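Local coordinates for DegV family protein (Thermus thermophilus, PDB 2DT8), which binds fatty acids such as palmitic acid as a member of the DegV family, and also binds zinc, at residues Q63-R74 against T95-F106. Numbering follows the deposited sequence.
Sequences QPSPEDFARVYR and TVQSAELAAQEF. With ZN (zinc ion), chain B; PLM (palmitic acid), chain C.
Phe69 and Ala102 interlock as knobs into holes where helix 66-74 packs on helix 95-103, the axes 7.8 Å apart and crossing at -54°. The Phe69 ring settles among Thr95, Ser98, Ala99 and Ala102. Ala99 CB stands over the middle of one face of the Phe69 ring, 3.8 Å from its centroid in a CH-pi contact, while Thr95 CG2 meets the edge. In return, the Ala102 methyl enters a hole formed by Pro66, Phe69, Ala70 and Tyr73, with Ala102 CB 3.5 Å from Phe69 CB. The small side chains of Ser98, Ala70 and Ala102 let the backbones come close. Tyr73 turns its ring edge to the backbone of Ala99 and Ala103, and its hydroxyl hydrogen-bonds Ser85. Phe106, closing a type I turn from Ala103, brings CE2 to 3.6 Å from Tyr73 CB.

One direct hydrogen bond joins the segments, from Ser98 OG to Pro64 O (2.7 Å). With chi1 at -77°, the Ser98 hydroxyl sits beside its backbone N, facing the loop. A water donates to Ser98 OG and accepts from Gln63 NE2.

On the solvent side, Glu67 and Glu105 share a zinc ion through Glu67 OE2 (1.9 Å) and Glu105 OE2 (2.0 Å), their carboxylate planes 43° apart. A water is a third ligand; another receives from Arg74 NH1 and donates to both OE1 atoms. The cation and, less so, the more distant Arg74 probably offset the two negative charges.

Tyr73 and Ala99 also touch strands 82-87 and 110-114, placing the helix pair on the parallel part of an alpha/beta sheet, with a two-carboxylate zinc site joining the segments.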
loop_
_atom_site.group_PDB
_atom_site.type_symbol
_atom_site.label_atom_id
_atom_site.label_comp_id
_atom_site.label_asym_id
_atom_site.label_seq_id
_atom_site.Cartn_x
_atom_site.Cartn_y
_atom_site.Cartn_z
ATOM N N GLN A 63 6.004 -4.101 -13.118
ATOM C CA GLN A 63 6.704 -3.143 -12.285
ATOM C C GLN A 63 7.431 -2.227 -13.283
ATOM O O GLN A 63 7.531 -2.532 -14.463
ATOM C CB GLN A 63 7.783 -3.863 -11.429
ATOM C CG GLN A 63 9.001 -4.347 -12.229
ATOM C CD GLN A 63 8.817 -5.734 -12.783
ATOM O OE1 GLN A 63 7.713 -6.128 -13.149
ATOM N NE2 GLN A 63 9.910 -6.490 -12.856
ATOM N N PRO A 64 7.911 -1.097 -12.732
ATOM C CA PRO A 64 8.602 -0.167 -13.603
ATOM C C PRO A 64 10.007 -0.682 -14.031
ATOM O O PRO A 64 10.535 -1.552 -13.329
ATOM C CB PRO A 64 8.862 1.152 -12.765
ATOM C CG PRO A 64 7.922 0.963 -11.599
ATOM C CD PRO A 64 7.907 -0.534 -11.374
ATOM N N SER A 65 10.574 -0.198 -15.130
ATOM C CA SER A 65 11.877 -0.671 -15.587
ATOM C C SER A 65 12.958 0.146 -14.892
ATOM O O SER A 65 12.678 1.183 -14.278
ATOM C CB SER A 65 12.020 -0.428 -17.086
ATOM O OG SER A 65 12.125 0.966 -17.352
ATOM N N PRO A 66 14.220 -0.305 -14.985
ATOM C CA PRO A 66 15.282 0.465 -14.344
ATOM C C PRO A 66 15.368 1.880 -14.934
ATOM O O PRO A 66 15.609 2.840 -14.209
ATOM C CB PRO A 66 16.527 -0.359 -14.643
ATOM C CG PRO A 66 16.006 -1.763 -14.604
ATOM C CD PRO A 66 14.691 -1.652 -15.359
ATOM N N GLU A 67 15.176 2.024 -16.247
ATOM C CA GLU A 67 15.255 3.359 -16.828
ATOM C C GLU A 67 14.069 4.244 -16.432
ATOM O O GLU A 67 14.209 5.463 -16.402
ATOM C CB GLU A 67 15.412 3.293 -18.356
ATOM C CG GLU A 67 16.775 2.761 -18.842
ATOM C CD GLU A 67 17.984 3.514 -18.289
ATOM O OE1 GLU A 67 17.892 4.736 -18.005
ATOM O OE2 GLU A 67 19.046 2.862 -18.155
ATOM N N ASP A 68 12.913 3.647 -16.123
ATOM C CA ASP A 68 11.770 4.444 -15.670
ATOM C C ASP A 68 12.222 5.161 -14.394
ATOM O O ASP A 68 11.963 6.348 -14.203
ATOM C CB ASP A 68 10.555 3.565 -15.342
ATOM C CG ASP A 68 9.854 3.021 -16.579
ATOM O OD1 ASP A 68 9.967 3.633 -17.664
ATOM O OD2 ASP A 68 9.160 1.989 -16.455
ATOM N N PHE A 69 12.908 4.425 -13.523
ATOM C CA PHE A 69 13.409 5.005 -12.286
ATOM C C PHE A 69 14.577 5.954 -12.527
ATOM O O PHE A 69 14.634 7.034 -11.942
ATOM C CB PHE A 69 13.852 3.899 -11.324
ATOM C CG PHE A 69 12.752 3.371 -10.456
ATOM C CD1 PHE A 69 12.214 4.166 -9.448
ATOM C CD2 PHE A 69 12.245 2.095 -10.649
ATOM C CE1 PHE A 69 11.189 3.694 -8.638
ATOM C CE2 PHE A 69 11.216 1.605 -9.847
ATOM C CZ PHE A 69 10.685 2.412 -8.838
ATOM N N ALA A 70 15.519 5.553 -13.379
ATOM C CA ALA A 70 16.687 6.395 -13.625
ATOM C C ALA A 70 16.323 7.785 -14.128
ATOM O O ALA A 70 16.946 8.771 -13.740
ATOM C CB ALA A 70 17.631 5.710 -14.606
ATOM N N ARG A 71 15.322 7.894 -15.070
ATOM C CA ARG A 71 14.879 9.208 -15.537
ATOM C C ARG A 71 14.392 10.058 -14.370
ATOM O O ARG A 71 14.698 11.251 -14.293
ATOM C CB ARG A 71 13.757 9.069 -16.564
ATOM C CG ARG A 71 13.200 10.405 -17.063
ATOM C CD ARG A 71 12.065 10.244 -18.083
ATOM N NE ARG A 71 11.568 8.871 -18.188
ATOM C CZ ARG A 71 12.254 7.872 -18.736
ATOM N NH1 ARG A 71 13.383 8.123 -19.388
ATOM N NH2 ARG A 71 11.816 6.623 -18.633
ATOM N N VAL A 72 13.624 9.515 -13.468
ATOM C CA VAL A 72 13.096 10.254 -12.334
ATOM C C VAL A 72 14.239 10.638 -11.384
ATOM O O VAL A 72 14.315 11.784 -10.949
ATOM C CB VAL A 72 11.988 9.433 -11.627
ATOM C CG1 VAL A 72 11.522 10.139 -10.366
ATOM C CG2 VAL A 72 10.800 9.258 -12.587
ATOM N N TYR A 73 15.146 9.707 -11.088
ATOM C CA TYR A 73 16.249 10.025 -10.188
ATOM C C TYR A 73 17.114 11.135 -10.773
ATOM O O TYR A 73 17.499 12.067 -10.066
ATOM C CB TYR A 73 17.136 8.795 -9.915
ATOM C CG TYR A 73 16.470 7.673 -9.138
ATOM C CD1 TYR A 73 15.328 7.905 -8.359
ATOM C CD2 TYR A 73 17.004 6.386 -9.149
ATOM C CE1 TYR A 73 14.741 6.884 -7.617
ATOM C CE2 TYR A 73 16.430 5.361 -8.405
ATOM C CZ TYR A 73 15.296 5.611 -7.641
ATOM O OH TYR A 73 14.727 4.591 -6.922
ATOM N N ARG A 74 17.407 11.100 -12.036
ATOM C CA ARG A 74 18.260 12.061 -12.723
ATOM C C ARG A 74 17.647 13.463 -12.671
ATOM O O ARG A 74 18.328 14.458 -12.463
ATOM C CB ARG A 74 18.461 11.645 -14.183
ATOM C CG ARG A 74 19.262 12.654 -14.989
ATOM C CD ARG A 74 19.736 12.094 -16.329
ATOM N NE ARG A 74 18.659 11.487 -17.104
ATOM C CZ ARG A 74 18.429 10.178 -17.177
ATOM N NH1 ARG A 74 19.241 9.313 -16.572
ATOM N NH2 ARG A 74 17.384 9.732 -17.859
ATOM N N THR A 95 9.500 -4.070 -8.130
ATOM C CA THR A 95 9.744 -2.633 -8.115
ATOM C C THR A 95 11.028 -2.239 -7.375
ATOM O O THR A 95 11.836 -1.476 -7.908
ATOM C CB THR A 95 8.529 -1.891 -7.506
ATOM O OG1 THR A 95 7.375 -2.145 -8.321
ATOM C CG2 THR A 95 8.773 -0.383 -7.449
ATOM N N VAL A 96 11.213 -2.751 -6.159
ATOM C CA VAL A 96 12.420 -2.434 -5.388
ATOM C C VAL A 96 13.672 -2.795 -6.190
ATOM O O VAL A 96 14.634 -2.025 -6.240
ATOM C CB VAL A 96 12.437 -3.175 -4.038
ATOM C CG1 VAL A 96 13.865 -3.190 -3.459
ATOM C CG2 VAL A 96 11.494 -2.468 -3.063
ATOM N N GLN A 97 13.737 -3.985 -6.738
ATOM C CA GLN A 97 14.849 -4.405 -7.582
ATOM C C GLN A 97 15.100 -3.401 -8.711
ATOM O O GLN A 97 16.250 -3.109 -9.037
ATOM C CB GLN A 97 14.561 -5.794 -8.148
ATOM C CG GLN A 97 15.517 -6.253 -9.228
ATOM C CD GLN A 97 15.328 -7.724 -9.559
ATOM O OE1 GLN A 97 15.730 -8.185 -10.624
ATOM N NE2 GLN A 97 14.723 -8.469 -8.634
ATOM N N SER A 98 14.056 -2.949 -9.469
ATOM C CA SER A 98 14.285 -1.986 -10.537
ATOM C C SER A 98 14.863 -0.679 -9.990
ATOM O O SER A 98 15.758 -0.066 -10.599
ATOM C CB SER A 98 12.983 -1.674 -11.282
ATOM O OG SER A 98 12.664 -2.735 -12.159
ATOM N N ALA A 99 14.339 -0.246 -8.845
ATOM C CA ALA A 99 14.810 0.986 -8.221
ATOM C C ALA A 99 16.286 0.841 -7.836
ATOM O O ALA A 99 17.074 1.760 -8.054
ATOM C CB ALA A 99 13.963 1.307 -6.984
ATOM N N GLU A 100 16.654 -0.308 -7.270
ATOM C CA GLU A 100 18.045 -0.529 -6.875
ATOM C C GLU A 100 18.967 -0.535 -8.089
ATOM O O GLU A 100 20.071 0.013 -8.036
ATOM C CB GLU A 100 18.177 -1.825 -6.089
ATOM C CG GLU A 100 17.428 -1.751 -4.774
ATOM C CD GLU A 100 17.511 -3.018 -3.971
ATOM O OE1 GLU A 100 17.580 -4.103 -4.580
ATOM O OE2 GLU A 100 17.490 -2.927 -2.726
ATOM N N LEU A 101 18.523 -1.125 -9.195
ATOM C CA LEU A 101 19.359 -1.109 -10.395
ATOM C C LEU A 101 19.558 0.334 -10.890
ATOM O O LEU A 101 20.663 0.718 -11.295
ATOM C CB LEU A 101 18.726 -1.968 -11.492
ATOM C CG LEU A 101 18.809 -3.478 -11.245
ATOM C CD1 LEU A 101 17.915 -4.236 -12.219
ATOM C CD2 LEU A 101 20.259 -3.921 -11.394
ATOM N N ALA A 102 18.501 1.142 -10.861
ATOM C CA ALA A 102 18.617 2.528 -11.281
ATOM C C ALA A 102 19.483 3.304 -10.297
ATOM O O ALA A 102 20.238 4.188 -10.686
ATOM C CB ALA A 102 17.233 3.182 -11.365
ATOM N N ALA A 103 19.363 2.982 -9.013
ATOM C CA ALA A 103 20.140 3.681 -7.997
ATOM C C ALA A 103 21.649 3.549 -8.225
ATOM O O ALA A 103 22.411 4.463 -7.880
ATOM C CB ALA A 103 19.763 3.172 -6.607
ATOM N N GLN A 104 22.075 2.427 -8.814
ATOM C CA GLN A 104 23.497 2.186 -9.106
ATOM C C GLN A 104 24.063 3.227 -10.070
ATOM O O GLN A 104 25.285 3.417 -10.152
ATOM C CB GLN A 104 23.699 0.779 -9.691
ATOM C CG GLN A 104 23.479 -0.342 -8.687
ATOM C CD GLN A 104 23.446 -1.723 -9.326
ATOM O OE1 GLN A 104 22.961 -2.681 -8.725
ATOM N NE2 GLN A 104 23.969 -1.831 -10.541
ATOM N N GLU A 105 23.181 3.905 -10.805
ATOM C CA GLU A 105 23.618 4.931 -11.751
ATOM C C GLU A 105 23.991 6.249 -11.074
ATOM O O GLU A 105 24.606 7.118 -11.688
ATOM C CB GLU A 105 22.524 5.220 -12.794
ATOM C CG GLU A 105 22.114 4.016 -13.624
ATOM C CD GLU A 105 21.283 4.382 -14.839
ATOM O OE1 GLU A 105 21.186 5.582 -15.165
ATOM O OE2 GLU A 105 20.738 3.446 -15.474
ATOM N N PHE A 106 23.613 6.381 -9.805
ATOM C CA PHE A 106 23.858 7.593 -9.025
ATOM C C PHE A 106 24.415 7.121 -7.683
ATOM O O PHE A 106 23.818 7.362 -6.624
ATOM C CB PHE A 106 22.522 8.326 -8.818
ATOM C CG PHE A 106 21.699 8.448 -10.085
ATOM C CD1 PHE A 106 21.873 9.527 -10.942
ATOM C CD2 PHE A 106 20.762 7.471 -10.415
ATOM C CE1 PHE A 106 21.147 9.625 -12.134
ATOM C CE2 PHE A 106 20.028 7.556 -11.608
ATOM C CZ PHE A 106 20.215 8.641 -12.463
HETATM ZN ZN ZN B . 20.789 3.293 -17.440
HETATM C C1 PLM C . 3.888 -5.746 -9.988
HETATM O O1 PLM C . 5.182 -5.808 -9.666
HETATM O O2 PLM C . 3.516 -6.176 -11.059
HETATM C C2 PLM C . 2.897 -5.143 -9.013
HETATM C C3 PLM C . 2.474 -6.217 -8.005
HETATM C C4 PLM C . 1.434 -5.653 -7.034
HETATM C C5 PLM C . 1.064 -6.731 -6.018
HETATM C C6 PLM C . 0.099 -6.168 -4.976
HETATM C C7 PLM C . -0.278 -7.275 -4.011
HETATM C C8 PLM C . -1.066 -6.704 -2.856
HETATM C C9 PLM C . -1.132 -7.765 -1.759
HETATM C CA PLM C . -2.346 -7.522 -0.884
HETATM C CB PLM C . -1.961 -6.511 0.180
HETATM C CC PLM C . -2.678 -5.203 -0.101
HETATM C CD PLM C . -3.478 -4.808 1.126
HETATM C CE PLM C . -4.342 -3.596 0.784
HETATM C CF PLM C . -5.242 -3.248 1.978
HETATM C CG PLM C . -4.432 -2.488 3.029
HETATM O O HOH W 1 12.450 -5.757 -11.373
HETATM O O HOH W 2 19.852 6.462 -17.379
HETATM O O HOH W 3 21.621 1.303 -17.643
#